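PDB 5O34: enoyl-CoA hydratase carB homologue from Streptomyces cattleya, which probably acts as a crotonase-family lyase in the biosynthesis of the antibiotic thienamycin. Local coordinates for residues R196-R201 / L215-L220; D147-G152 / C206-A211; D130-V135 / C183-F188; Y163-E168 / L230-E235. One frame throughout, in Å; residues are numbered along the deposited sequence.

Contact 1 (R196-R201 / L215-L220); sequences RTVMQR and LADGLL
V198 and R201 of helix 196-205 pack against D217 and L219, the residues on either side of G218, where a Schellman motif ends helix 211-217. G218 leaves the helix with positive phi (93°) and two bonds run back into the last turn, which defines the motif; D217 and L219 both meet helix 196-205. The closest backbones are those of V198 and D217, with CA atoms 6.9 Å apart. Both methyls of V198 touch D217, and CG1 also reaches L219. CG2 lies against the base of the carboxylate, 3.6 Å from D217 CG, while CG1, placed anti to the backbone N (chi1 173°), meets L219 tip to tip, its distance to L219 CD1 being 4.1 Å. One turn further on, R201 bends at chi3 and brings its guanidinium up to the acid. R201 NH1 and D217 OD2 are 3.6 Å apart, a long salt bridge, and the planes of the two groups are almost perpendicular (89°), so a paired, coplanar fork is excluded. The stronger partner of D217 OD2 is W209 NE1, which donates a hydrogen bond to it. The subunit interface is close by: the carbonyl of G218 accepts a hydrogen bond from T197 OG1 of the third subunit. The chemistry is thus mixed: apolar packing covers the foot of the carboxylate, W209 holds one of its oxygens, and R201 probably adds a modest electrostatic stabilisation of the negative charge.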
loop_
_atom_site.group_PDB
_atom_site.type_symbol
_atom_site.label_atom_id
_atom_site.label_comp_id
_atom_site.label_asym_id
_atom_site.label_seq_id
_atom_site.Cartn_x
_atom_site.Cartn_y
_atom_site.Cartn_z
ATOM N N ARG A 196 -3.742 0.209 -4.257
ATOM C CA ARG A 196 -4.490 -0.553 -5.245
ATOM C C ARG A 196 -5.907 -0.007 -5.532
ATOM O O ARG A 196 -6.263 0.152 -6.696
ATOM C CB ARG A 196 -4.518 -2.023 -4.787
ATOM C CG ARG A 196 -5.019 -2.998 -5.805
ATOM C CD ARG A 196 -4.602 -4.415 -5.448
ATOM N NE ARG A 196 -5.241 -5.390 -6.329
ATOM C CZ ARG A 196 -4.792 -5.738 -7.531
ATOM N NH1 ARG A 196 -3.677 -5.202 -8.014
ATOM N NH2 ARG A 196 -5.452 -6.624 -8.258
ATOM N N THR A 197 -6.698 0.258 -4.483
ATOM C CA THR A 197 -8.076 0.759 -4.552
ATOM C C THR A 197 -8.152 2.099 -5.309
ATOM O O THR A 197 -8.945 2.217 -6.250
ATOM C CB THR A 197 -8.653 0.841 -3.126
ATOM O OG1 THR A 197 -8.587 -0.452 -2.551
ATOM C CG2 THR A 197 -10.086 1.331 -3.083
ATOM N N VAL A 198 -7.316 3.089 -4.908
ATOM C CA VAL A 198 -7.258 4.402 -5.551
ATOM C C VAL A 198 -6.785 4.247 -6.992
ATOM O O VAL A 198 -7.403 4.812 -7.892
ATOM C CB VAL A 198 -6.457 5.449 -4.735
ATOM C CG1 VAL A 198 -6.266 6.748 -5.524
ATOM C CG2 VAL A 198 -7.167 5.742 -3.413
ATOM N N MET A 199 -5.764 3.414 -7.219
ATOM C CA MET A 199 -5.276 3.128 -8.564
ATOM C C MET A 199 -6.441 2.662 -9.465
ATOM O O MET A 199 -6.667 3.234 -10.538
ATOM C CB MET A 199 -4.177 2.057 -8.499
ATOM C CG MET A 199 -3.616 1.655 -9.866
ATOM S SD MET A 199 -4.453 0.258 -10.663
ATOM C CE MET A 199 -4.034 -1.115 -9.515
ATOM N N GLN A 200 -7.185 1.637 -8.997
ATOM C CA GLN A 200 -8.308 1.013 -9.706
ATOM C C GLN A 200 -9.440 1.978 -9.954
ATOM O O GLN A 200 -10.003 1.979 -11.047
ATOM C CB GLN A 200 -8.795 -0.214 -8.954
ATOM C CG GLN A 200 -7.868 -1.413 -9.122
ATOM C CD GLN A 200 -8.063 -2.491 -8.077
ATOM O OE1 GLN A 200 -8.560 -2.269 -6.961
ATOM N NE2 GLN A 200 -7.616 -3.681 -8.390
ATOM N N ARG A 201 -9.741 2.833 -8.969
ATOM C CA ARG A 201 -10.776 3.853 -9.094
ATOM C C ARG A 201 -10.366 4.852 -10.199
ATOM O O ARG A 201 -11.179 5.164 -11.066
ATOM C CB ARG A 201 -10.977 4.588 -7.762
ATOM C CG ARG A 201 -11.709 3.804 -6.683
ATOM C CD ARG A 201 -11.754 4.576 -5.369
ATOM N NE ARG A 201 -12.434 5.871 -5.515
ATOM C CZ ARG A 201 -12.168 6.957 -4.787
ATOM N NH1 ARG A 201 -11.235 6.922 -3.843
ATOM N NH2 ARG A 201 -12.831 8.087 -5.004
ATOM N N LEU A 215 -4.830 14.533 -1.781
ATOM C CA LEU A 215 -4.095 14.571 -0.523
ATOM C C LEU A 215 -4.527 13.443 0.420
ATOM O O LEU A 215 -3.663 12.770 1.002
ATOM C CB LEU A 215 -4.240 15.951 0.154
ATOM C CG LEU A 215 -3.649 16.111 1.569
ATOM C CD1 LEU A 215 -2.119 15.995 1.574
ATOM C CD2 LEU A 215 -4.097 17.406 2.186
ATOM N N ALA A 216 -5.852 13.241 0.563
ATOM C CA ALA A 216 -6.438 12.202 1.419
ATOM C C ALA A 216 -5.988 10.799 0.973
ATOM O O ALA A 216 -5.575 9.987 1.809
ATOM C CB ALA A 216 -7.959 12.305 1.396
ATOM N N ASP A 217 -5.984 10.564 -0.357
ATOM C CA ASP A 217 -5.637 9.295 -0.994
ATOM C C ASP A 217 -4.128 9.007 -1.131
ATOM O O ASP A 217 -3.771 7.863 -1.407
ATOM C CB ASP A 217 -6.354 9.182 -2.348
ATOM C CG ASP A 217 -7.876 9.067 -2.211
ATOM O OD1 ASP A 217 -8.350 8.661 -1.126
ATOM O OD2 ASP A 217 -8.592 9.350 -3.197
ATOM N N GLY A 218 -3.266 9.988 -0.866
ATOM C CA GLY A 218 -1.813 9.810 -0.944
ATOM C C GLY A 218 -1.176 10.170 -2.277
ATOM O O GLY A 218 -0.009 9.870 -2.506
ATOM N N LEU A 219 -1.918 10.820 -3.165
ATOM C CA LEU A 219 -1.402 11.260 -4.458
ATOM C C LEU A 219 -0.619 12.569 -4.341
ATOM O O LEU A 219 0.243 12.853 -5.174
ATOM C CB LEU A 219 -2.533 11.363 -5.467
ATOM C CG LEU A 219 -3.223 10.045 -5.812
ATOM C CD1 LEU A 219 -4.509 10.297 -6.538
ATOM C CD2 LEU A 219 -2.315 9.152 -6.619
ATOM N N LEU A 220 -0.923 13.360 -3.295
ATOM C CA LEU A 220 -0.206 14.580 -2.911
ATOM C C LEU A 220 0.263 14.382 -1.483
ATOM O O LEU A 220 -0.447 13.777 -0.682
ATOM C CB LEU A 220 -1.081 15.843 -2.994
ATOM C CG LEU A 220 -1.551 16.300 -4.382
ATOM C CD1 LEU A 220 -2.416 17.528 -4.265
ATOM C CD2 LEU A 220 -0.388 16.555 -5.341
#

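Contact 2 (D147-G152 / C206-A211); sequences DGYAIG and CDEWPA
The Y149 ring receives the carboxylate of E208 at its edge, as the position of E208 OE2 in the plane of the ring, 3.4 Å from Y149 CE2, demonstrates. The carboxylate itself is turned nearly upright against the ring, the two planes being 86° apart. At the phenol end Y149 OH donates a weak hydrogen bond to E208 OE2 over 3.2 Å. The other oxygen is equally close, with E208 OE1 also 3.2 Å from Y149 OH, and the carboxyl carbon E208 CD comes within 3.7 Å of Y149 CE2. The side chains reach across the small three-stranded sheet in which 149-151 and 209-210 are the outer strands and 171-173 runs between them, part of this crotonase-type domain; the Y149-E208 pair lies at its surface. Strand 149-151 leads directly into helix 152-158; in crotonases the corresponding turn commonly supplies an oxyanion-hole N-H, a role that can only be inferred here. E208 spans the gap because its CG stands anti to the carbonyl carbon (chi1 -58°) and the chain beyond is extended, carrying the acid out toward the tyrosine. The middle strand contributes the firmer polar partner: R171 NE forms a salt bridge with E208 OE1. Y149 also packs on R171.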
loop_
_atom_site.group_PDB
_atom_site.type_symbol
_atom_site.label_atom_id
_atom_site.label_comp_id
_atom_site.label_asym_id
_atom_site.label_seq_id
_atom_site.Cartn_x
_atom_site.Cartn_y
_atom_site.Cartn_z
ATOM N N ASP A 147 0.752 23.065 -9.916
ATOM C CA ASP A 147 -0.158 24.225 -9.857
ATOM C C ASP A 147 -1.355 24.078 -10.783
ATOM O O ASP A 147 -2.210 24.966 -10.843
ATOM C CB ASP A 147 0.574 25.544 -10.184
ATOM C CG ASP A 147 0.037 26.785 -9.459
ATOM O OD1 ASP A 147 -1.144 26.776 -9.036
ATOM O OD2 ASP A 147 0.796 27.758 -9.315
ATOM N N GLY A 148 -1.414 22.971 -11.501
ATOM C CA GLY A 148 -2.512 22.720 -12.416
ATOM C C GLY A 148 -2.717 21.250 -12.657
ATOM O O GLY A 148 -2.503 20.425 -11.768
ATOM N N TYR A 149 -3.134 20.924 -13.862
ATOM C CA TYR A 149 -3.356 19.561 -14.292
ATOM C C TYR A 149 -2.056 18.736 -14.354
ATOM O O TYR A 149 -1.022 19.228 -14.805
ATOM C CB TYR A 149 -4.031 19.560 -15.661
ATOM C CG TYR A 149 -5.538 19.656 -15.625
ATOM C CD1 TYR A 149 -6.178 20.894 -15.609
ATOM C CD2 TYR A 149 -6.328 18.512 -15.694
ATOM C CE1 TYR A 149 -7.572 20.987 -15.636
ATOM C CE2 TYR A 149 -7.719 18.592 -15.737
ATOM C CZ TYR A 149 -8.339 19.831 -15.702
ATOM O OH TYR A 149 -9.714 19.904 -15.728
ATOM N N ALA A 150 -2.132 17.487 -13.882
ATOM C CA ALA A 150 -1.081 16.468 -13.930
ATOM C C ALA A 150 -1.814 15.247 -14.496
ATOM O O ALA A 150 -2.590 14.590 -13.797
ATOM C CB ALA A 150 -0.535 16.194 -12.531
ATOM N N ILE A 151 -1.670 15.050 -15.809
ATOM C CA ILE A 151 -2.339 14.014 -16.607
ATOM C C ILE A 151 -1.312 13.015 -17.187
ATOM O O ILE A 151 -0.201 13.419 -17.539
ATOM C CB ILE A 151 -3.166 14.704 -17.741
ATOM C CG1 ILE A 151 -4.123 15.796 -17.196
ATOM C CG2 ILE A 151 -3.924 13.696 -18.615
ATOM C CD1 ILE A 151 -4.677 16.764 -18.292
ATOM N N GLY A 152 -1.717 11.743 -17.303
ATOM C CA GLY A 152 -0.930 10.649 -17.871
ATOM C C GLY A 152 0.540 10.635 -17.507
ATOM O O GLY A 152 0.892 10.442 -16.332
ATOM N N CYS A 206 -11.620 7.161 -14.887
ATOM C CA CYS A 206 -10.893 8.234 -15.575
ATOM C C CYS A 206 -11.293 9.628 -15.065
ATOM O O CYS A 206 -11.052 10.629 -15.734
ATOM C CB CYS A 206 -10.994 8.115 -17.091
ATOM S SG CYS A 206 -10.278 6.591 -17.746
ATOM N N ASP A 207 -11.853 9.671 -13.840
ATOM C CA ASP A 207 -12.268 10.875 -13.131
ATOM C C ASP A 207 -11.055 11.652 -12.664
ATOM O O ASP A 207 -9.968 11.090 -12.490
ATOM C CB ASP A 207 -13.129 10.513 -11.903
ATOM C CG ASP A 207 -14.556 10.062 -12.192
ATOM O OD1 ASP A 207 -14.934 9.982 -13.396
ATOM O OD2 ASP A 207 -15.301 9.794 -11.216
ATOM N N GLU A 208 -11.258 12.950 -12.442
ATOM C CA GLU A 208 -10.229 13.861 -11.974
ATOM C C GLU A 208 -10.198 13.826 -10.462
ATOM O O GLU A 208 -11.233 13.665 -9.817
ATOM C CB GLU A 208 -10.477 15.287 -12.490
ATOM C CG GLU A 208 -10.539 15.377 -14.013
ATOM C CD GLU A 208 -10.747 16.755 -14.632
ATOM O OE1 GLU A 208 -11.036 17.718 -13.885
ATOM O OE2 GLU A 208 -10.644 16.866 -15.875
ATOM N N TRP A 209 -9.003 13.942 -9.905
ATOM C CA TRP A 209 -8.788 13.943 -8.481
ATOM C C TRP A 209 -8.431 15.347 -8.035
ATOM O O TRP A 209 -7.269 15.742 -8.163
ATOM C CB TRP A 209 -7.705 12.924 -8.092
ATOM C CG TRP A 209 -8.236 11.707 -7.402
ATOM C CD1 TRP A 209 -8.024 11.351 -6.110
ATOM C CD2 TRP A 209 -9.064 10.684 -7.972
ATOM N NE1 TRP A 209 -8.695 10.190 -5.822
ATOM C CE2 TRP A 209 -9.322 9.742 -6.954
ATOM C CE3 TRP A 209 -9.602 10.460 -9.251
ATOM C CZ2 TRP A 209 -10.094 8.596 -7.170
ATOM C CZ3 TRP A 209 -10.377 9.328 -9.460
ATOM C CH2 TRP A 209 -10.607 8.407 -8.429
ATOM N N PRO A 210 -9.417 16.118 -7.513
ATOM C CA PRO A 210 -9.092 17.457 -6.981
ATOM C C PRO A 210 -8.107 17.367 -5.818
ATOM O O PRO A 210 -7.954 16.304 -5.203
ATOM C CB PRO A 210 -10.449 18.039 -6.549
ATOM C CG PRO A 210 -11.401 16.916 -6.555
ATOM C CD PRO A 210 -10.844 15.768 -7.327
ATOM N N ALA A 211 -7.401 18.486 -5.564
ATOM C CA ALA A 211 -6.305 18.605 -4.594
ATOM C C ALA A 211 -6.557 17.984 -3.213
ATOM O O ALA A 211 -5.682 17.254 -2.726
ATOM C CB ALA A 211 -5.890 20.059 -4.445
#

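Contact 3 (D130-V135 / C183-F188); sequences DLYTTV and CNFGGF
Y132 and F185 form a T-shaped (edge-to-face) aromatic pair between helix 120-137 and the first turn of helix 184-194, in the interior of the crotonase-type fold. The ring centroids are 5.3 Å apart and the planes meet at 75°, which identifies the arrangement; Y132 supplies the edge and F185 the face. The backbones stand well apart, the CA atoms of Y132 and F185 being 9.3 Å from each other, so the side chains alone bridge the gap. The tyrosine conformation explains its role as the edge. Its CG is anti to the carbonyl carbon, and the ring is then rotated to a chi2 of only -26°, far from the perpendicular setting, so that the CD2-CE2 side leads. F185 likewise carries CG anti to its carbonyl carbon, beside the backbone N (chi1 -82°), and offers the rim of one face rather than its centre: the closest pair is Y132 CD2 to F185 CD2, 3.7 Å, and Y132 CE2 follows at 3.9 Å from F185 CG. Helix 152-158 borders both rings, since Q156 packs on F185 and makes a weak hydrogen bond to Y132 OH, while V153 and I157 lie against the tyrosine. I266 and A270 of helix 252-273 also pack on F185. C183 occupies the N-cap of the second helix, and its first turn is closed by the bond from G187 N to C183 O, 2.9 Å. Toward the root of the phenylalanine the tyrosine edge still makes contact, Y132 CE2 being 4.2 Å from F185 CB.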
loop_
_atom_site.group_PDB
_atom_site.type_symbol
_atom_site.label_atom_id
_atom_site.label_comp_id
_atom_site.label_asym_id
_atom_site.label_seq_id
_atom_site.Cartn_x
_atom_site.Cartn_y
_atom_site.Cartn_z
ATOM N N ASP A 130 13.589 4.864 -18.930
ATOM C CA ASP A 130 14.871 5.462 -18.534
ATOM C C ASP A 130 14.661 6.739 -17.727
ATOM O O ASP A 130 15.403 6.969 -16.776
ATOM C CB ASP A 130 15.807 5.678 -19.745
ATOM C CG ASP A 130 16.347 4.397 -20.392
ATOM O OD1 ASP A 130 15.864 3.289 -20.035
ATOM O OD2 ASP A 130 17.230 4.504 -21.275
ATOM N N LEU A 131 13.605 7.515 -18.048
ATOM C CA LEU A 131 13.252 8.717 -17.295
ATOM C C LEU A 131 12.695 8.345 -15.916
ATOM O O LEU A 131 13.212 8.844 -14.915
ATOM C CB LEU A 131 12.283 9.639 -18.073
ATOM C CG LEU A 131 11.706 10.859 -17.308
ATOM C CD1 LEU A 131 12.797 11.778 -16.796
ATOM C CD2 LEU A 131 10.727 11.630 -18.162
ATOM N N TYR A 132 11.687 7.439 -15.853
ATOM C CA TYR A 132 11.097 7.030 -14.570
ATOM C C TYR A 132 12.117 6.365 -13.648
ATOM O O TYR A 132 12.133 6.662 -12.450
ATOM C CB TYR A 132 9.862 6.135 -14.753
ATOM C CG TYR A 132 8.737 6.728 -15.578
ATOM C CD1 TYR A 132 8.566 8.112 -15.679
ATOM C CD2 TYR A 132 7.795 5.912 -16.190
ATOM C CE1 TYR A 132 7.515 8.662 -16.415
ATOM C CE2 TYR A 132 6.723 6.451 -16.900
ATOM C CZ TYR A 132 6.602 7.825 -17.028
ATOM O OH TYR A 132 5.591 8.356 -17.783
ATOM N N THR A 133 12.999 5.505 -14.210
ATOM C CA THR A 133 14.027 4.822 -13.420
ATOM C C THR A 133 15.076 5.780 -12.882
ATOM O O THR A 133 15.476 5.603 -11.731
ATOM C CB THR A 133 14.666 3.620 -14.148
ATOM O OG1 THR A 133 15.144 4.007 -15.440
ATOM C CG2 THR A 133 13.715 2.424 -14.261
ATOM N N THR A 134 15.502 6.806 -13.667
ATOM C CA THR A 134 16.537 7.749 -13.207
ATOM C C THR A 134 15.972 8.676 -12.098
ATOM O O THR A 134 16.582 8.756 -11.028
ATOM C CB THR A 134 17.246 8.484 -14.382
ATOM O OG1 THR A 134 18.413 9.143 -13.894
ATOM C CG2 THR A 134 16.375 9.518 -15.063
ATOM N N VAL A 135 14.791 9.302 -12.317
ATOM C CA VAL A 135 14.136 10.183 -11.334
ATOM C C VAL A 135 14.015 9.475 -9.964
ATOM O O VAL A 135 14.277 10.094 -8.934
ATOM C CB VAL A 135 12.768 10.720 -11.846
ATOM C CG1 VAL A 135 12.025 11.509 -10.763
ATOM C CG2 VAL A 135 12.951 11.584 -13.091
ATOM N N CYS A 183 -2.206 1.325 -19.818
ATOM C CA CYS A 183 -1.754 2.040 -18.626
ATOM C C CYS A 183 -0.967 1.159 -17.640
ATOM O O CYS A 183 -1.260 1.126 -16.440
ATOM C CB CYS A 183 -2.918 2.756 -17.949
ATOM S SG CYS A 183 -2.403 4.078 -16.829
ATOM N N ASN A 184 0.074 0.490 -18.155
ATOM C CA ASN A 184 0.961 -0.391 -17.391
ATOM C C ASN A 184 1.716 0.383 -16.327
ATOM O O ASN A 184 1.736 -0.030 -15.168
ATOM C CB ASN A 184 1.953 -1.107 -18.324
ATOM C CG ASN A 184 1.294 -1.825 -19.467
ATOM O OD1 ASN A 184 0.755 -1.203 -20.387
ATOM N ND2 ASN A 184 1.314 -3.144 -19.425
ATOM N N PHE A 185 2.334 1.500 -16.726
ATOM C CA PHE A 185 3.100 2.375 -15.853
ATOM C C PHE A 185 2.201 3.079 -14.847
ATOM O O PHE A 185 2.502 3.069 -13.654
ATOM C CB PHE A 185 3.902 3.380 -16.680
ATOM C CG PHE A 185 5.203 2.833 -17.208
ATOM C CD1 PHE A 185 5.388 2.629 -18.572
ATOM C CD2 PHE A 185 6.242 2.506 -16.341
ATOM C CE1 PHE A 185 6.599 2.124 -19.063
ATOM C CE2 PHE A 185 7.450 2.006 -16.832
ATOM C CZ PHE A 185 7.618 1.806 -18.189
ATOM N N GLY A 186 1.088 3.626 -15.328
ATOM C CA GLY A 186 0.112 4.316 -14.496
ATOM C C GLY A 186 -0.443 3.428 -13.407
ATOM O O GLY A 186 -0.505 3.841 -12.250
ATOM N N GLY A 187 -0.785 2.196 -13.778
ATOM C CA GLY A 187 -1.287 1.176 -12.870
ATOM C C GLY A 187 -0.274 0.846 -11.795
ATOM O O GLY A 187 -0.607 0.876 -10.608
ATOM N N PHE A 188 0.989 0.591 -12.195
ATOM C CA PHE A 188 2.066 0.307 -11.240
ATOM C C PHE A 188 2.359 1.484 -10.288
ATOM O O PHE A 188 2.421 1.292 -9.069
ATOM C CB PHE A 188 3.351 -0.139 -11.959
ATOM C CG PHE A 188 4.483 -0.378 -10.990
ATOM C CD1 PHE A 188 4.561 -1.562 -10.266
ATOM C CD2 PHE A 188 5.435 0.608 -10.751
ATOM C CE1 PHE A 188 5.566 -1.756 -9.322
ATOM C CE2 PHE A 188 6.441 0.409 -9.810
ATOM C CZ PHE A 188 6.488 -0.765 -9.089
#

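Contact 4 (Y163-E168 / L230-E235); sequences YRLGSE and LDRALE
R232 NE forms a salt bridge with E222 OE2 while the aliphatic part of the same arginine lies against L165, and the other oxygen of E222 is hydrogen-bonded by Y163 OH. The carboxylate of E222 is therefore held from both segments. The contact is helix-on-sheet packing: helix 229-242 covers strand 163-167, which lies in the six-stranded mixed sheet between 142-146 and 222-224. L165 and A233 mark the closest backbone approach, with CA atoms 7.0 Å apart. L165 sends CG anti to its backbone N (chi1 -177°), which directs both methyls at the helix. Its CD2 does most of the touching: it sits 3.4 Å from A233 N, a close fit against the helix backbone, and 3.9 Å from A233 CB. R232 meets the leucine at about a right angle: its CB and CG cross over the L165 methyls, and the bend at chi2 (43°) then turns the chain toward its acids. R232 NH1 and E235 OE1 make a long salt bridge of 3.9 Å, one turn along the helix, with E235 CD in the guanidinium plane at its edge. The second methyl completes the apolar patch, L165 CD1 lying 4.0 Å from R232 CG.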
loop_
_atom_site.group_PDB
_atom_site.type_symbol
_atom_site.label_atom_id
_atom_site.label_comp_id
_atom_site.label_asym_id
_atom_site.label_seq_id
_atom_site.Cartn_x
_atom_site.Cartn_y
_atom_site.Cartn_z
ATOM N N TYR A 163 8.228 13.869 -2.998
ATOM C CA TYR A 163 7.259 14.765 -2.371
ATOM C C TYR A 163 6.514 15.536 -3.436
ATOM O O TYR A 163 7.121 16.251 -4.226
ATOM C CB TYR A 163 7.963 15.728 -1.390
ATOM C CG TYR A 163 7.111 16.244 -0.242
ATOM C CD1 TYR A 163 7.265 15.742 1.050
ATOM C CD2 TYR A 163 6.217 17.298 -0.429
ATOM C CE1 TYR A 163 6.524 16.253 2.121
ATOM C CE2 TYR A 163 5.466 17.809 0.631
ATOM C CZ TYR A 163 5.628 17.287 1.905
ATOM O OH TYR A 163 4.891 17.803 2.945
ATOM N N ARG A 164 5.195 15.362 -3.478
ATOM C CA ARG A 164 4.347 16.066 -4.424
ATOM C C ARG A 164 3.565 17.137 -3.680
ATOM O O ARG A 164 2.784 16.842 -2.771
ATOM C CB ARG A 164 3.432 15.093 -5.179
ATOM C CG ARG A 164 4.211 14.120 -6.058
ATOM C CD ARG A 164 3.338 13.026 -6.641
ATOM N NE ARG A 164 2.845 12.087 -5.632
ATOM C CZ ARG A 164 3.528 11.055 -5.152
ATOM N NH1 ARG A 164 4.771 10.824 -5.560
ATOM N NH2 ARG A 164 2.978 10.250 -4.254
ATOM N N LEU A 165 3.842 18.387 -4.024
ATOM C CA LEU A 165 3.201 19.552 -3.444
ATOM C C LEU A 165 2.227 20.105 -4.464
ATOM O O LEU A 165 2.613 20.439 -5.590
ATOM C CB LEU A 165 4.262 20.578 -3.058
ATOM C CG LEU A 165 3.801 21.849 -2.353
ATOM C CD1 LEU A 165 3.236 21.559 -0.967
ATOM C CD2 LEU A 165 4.942 22.808 -2.236
ATOM N N GLY A 166 0.958 20.137 -4.080
ATOM C CA GLY A 166 -0.091 20.612 -4.961
ATOM C C GLY A 166 -0.725 21.908 -4.508
ATOM O O GLY A 166 -0.858 22.155 -3.306
ATOM N N SER A 167 -1.107 22.748 -5.478
ATOM C CA SER A 167 -1.859 23.966 -5.203
ATOM C C SER A 167 -3.318 23.486 -5.150
ATOM O O SER A 167 -3.606 22.384 -5.631
ATOM C CB SER A 167 -1.679 24.987 -6.324
ATOM O OG SER A 167 -2.437 24.668 -7.482
ATOM N N GLU A 168 -4.243 24.289 -4.614
ATOM C CA GLU A 168 -5.630 23.824 -4.593
ATOM C C GLU A 168 -6.279 23.843 -6.012
ATOM O O GLU A 168 -7.415 23.391 -6.173
ATOM C CB GLU A 168 -6.451 24.544 -3.523
ATOM C CG GLU A 168 -6.312 23.856 -2.166
ATOM C CD GLU A 168 -5.847 24.709 -0.994
ATOM O OE1 GLU A 168 -5.166 24.162 -0.096
ATOM O OE2 GLU A 168 -6.193 25.912 -0.950
ATOM N N LEU A 230 5.263 27.785 -4.889
ATOM C CA LEU A 230 6.720 27.781 -5.060
ATOM C C LEU A 230 7.449 28.129 -3.753
ATOM O O LEU A 230 8.469 27.513 -3.461
ATOM C CB LEU A 230 7.149 28.661 -6.239
ATOM C CG LEU A 230 8.594 28.542 -6.751
ATOM C CD1 LEU A 230 8.867 27.165 -7.359
ATOM C CD2 LEU A 230 8.862 29.586 -7.805
ATOM N N ASP A 231 6.876 29.030 -2.933
ATOM C CA ASP A 231 7.409 29.414 -1.616
ATOM C C ASP A 231 7.550 28.220 -0.692
ATOM O O ASP A 231 8.591 28.047 -0.049
ATOM C CB ASP A 231 6.500 30.463 -0.955
ATOM C CG ASP A 231 6.576 31.798 -1.638
ATOM O OD1 ASP A 231 7.580 32.047 -2.320
ATOM O OD2 ASP A 231 5.665 32.624 -1.430
ATOM N N ARG A 232 6.485 27.409 -0.616
ATOM C CA ARG A 232 6.453 26.201 0.197
ATOM C C ARG A 232 7.438 25.170 -0.385
ATOM O O ARG A 232 8.220 24.591 0.370
ATOM C CB ARG A 232 5.005 25.678 0.307
ATOM C CG ARG A 232 4.778 24.508 1.266
ATOM C CD ARG A 232 5.486 24.598 2.605
ATOM N NE ARG A 232 5.610 23.266 3.195
ATOM C CZ ARG A 232 6.545 22.904 4.067
ATOM N NH1 ARG A 232 7.469 23.774 4.462
ATOM N NH2 ARG A 232 6.569 21.668 4.545
ATOM N N ALA A 233 7.473 25.034 -1.726
ATOM C CA ALA A 233 8.395 24.126 -2.423
ATOM C C ALA A 233 9.855 24.422 -2.071
ATOM O O ALA A 233 10.586 23.510 -1.673
ATOM C CB ALA A 233 8.181 24.206 -3.928
ATOM N N LEU A 234 10.246 25.710 -2.119
ATOM C CA LEU A 234 11.608 26.154 -1.810
ATOM C C LEU A 234 11.909 26.135 -0.322
ATOM O O LEU A 234 13.045 25.844 0.054
ATOM C CB LEU A 234 11.913 27.515 -2.445
ATOM C CG LEU A 234 11.580 27.627 -3.945
ATOM C CD1 LEU A 234 11.696 29.032 -4.424
ATOM C CD2 LEU A 234 12.384 26.649 -4.797
ATOM N N GLU A 235 10.893 26.379 0.532
ATOM C CA GLU A 235 11.056 26.294 1.993
ATOM C C GLU A 235 11.346 24.835 2.365
ATOM O O GLU A 235 12.279 24.576 3.127
ATOM C CB GLU A 235 9.808 26.808 2.737
ATOM C CG GLU A 235 9.926 26.720 4.252
ATOM C CD GLU A 235 8.744 27.186 5.083
ATOM O OE1 GLU A 235 7.718 27.622 4.504
ATOM O OE2 GLU A 235 8.853 27.117 6.329
#

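Contacts 1, 2 and 4 form a connected group. Contact 1 joins contact 2 through the D217-W209 bond, 2.8 Å between OD2 and NE1; L219 O of contact 1 lies 2.8 Å from R164 NE of contact 4; and D147 OD1 of contact 2 is 2.9 Å from S167 OG of contact 4. Contact 3 meets contact 1 by packing, M199 CG being 3.2 Å from G187 O. Contacts 3 and 4 lie on opposite sides of the chain centre, their own centres 22 Å apart. Contacts 1 and 3 both touch the second subunit, contacts 1 and 4 the third. Contact 2 is probably nearest the active site in sequence, if helix 152-158 starts at the oxyanion hole as inferred from other crotonases.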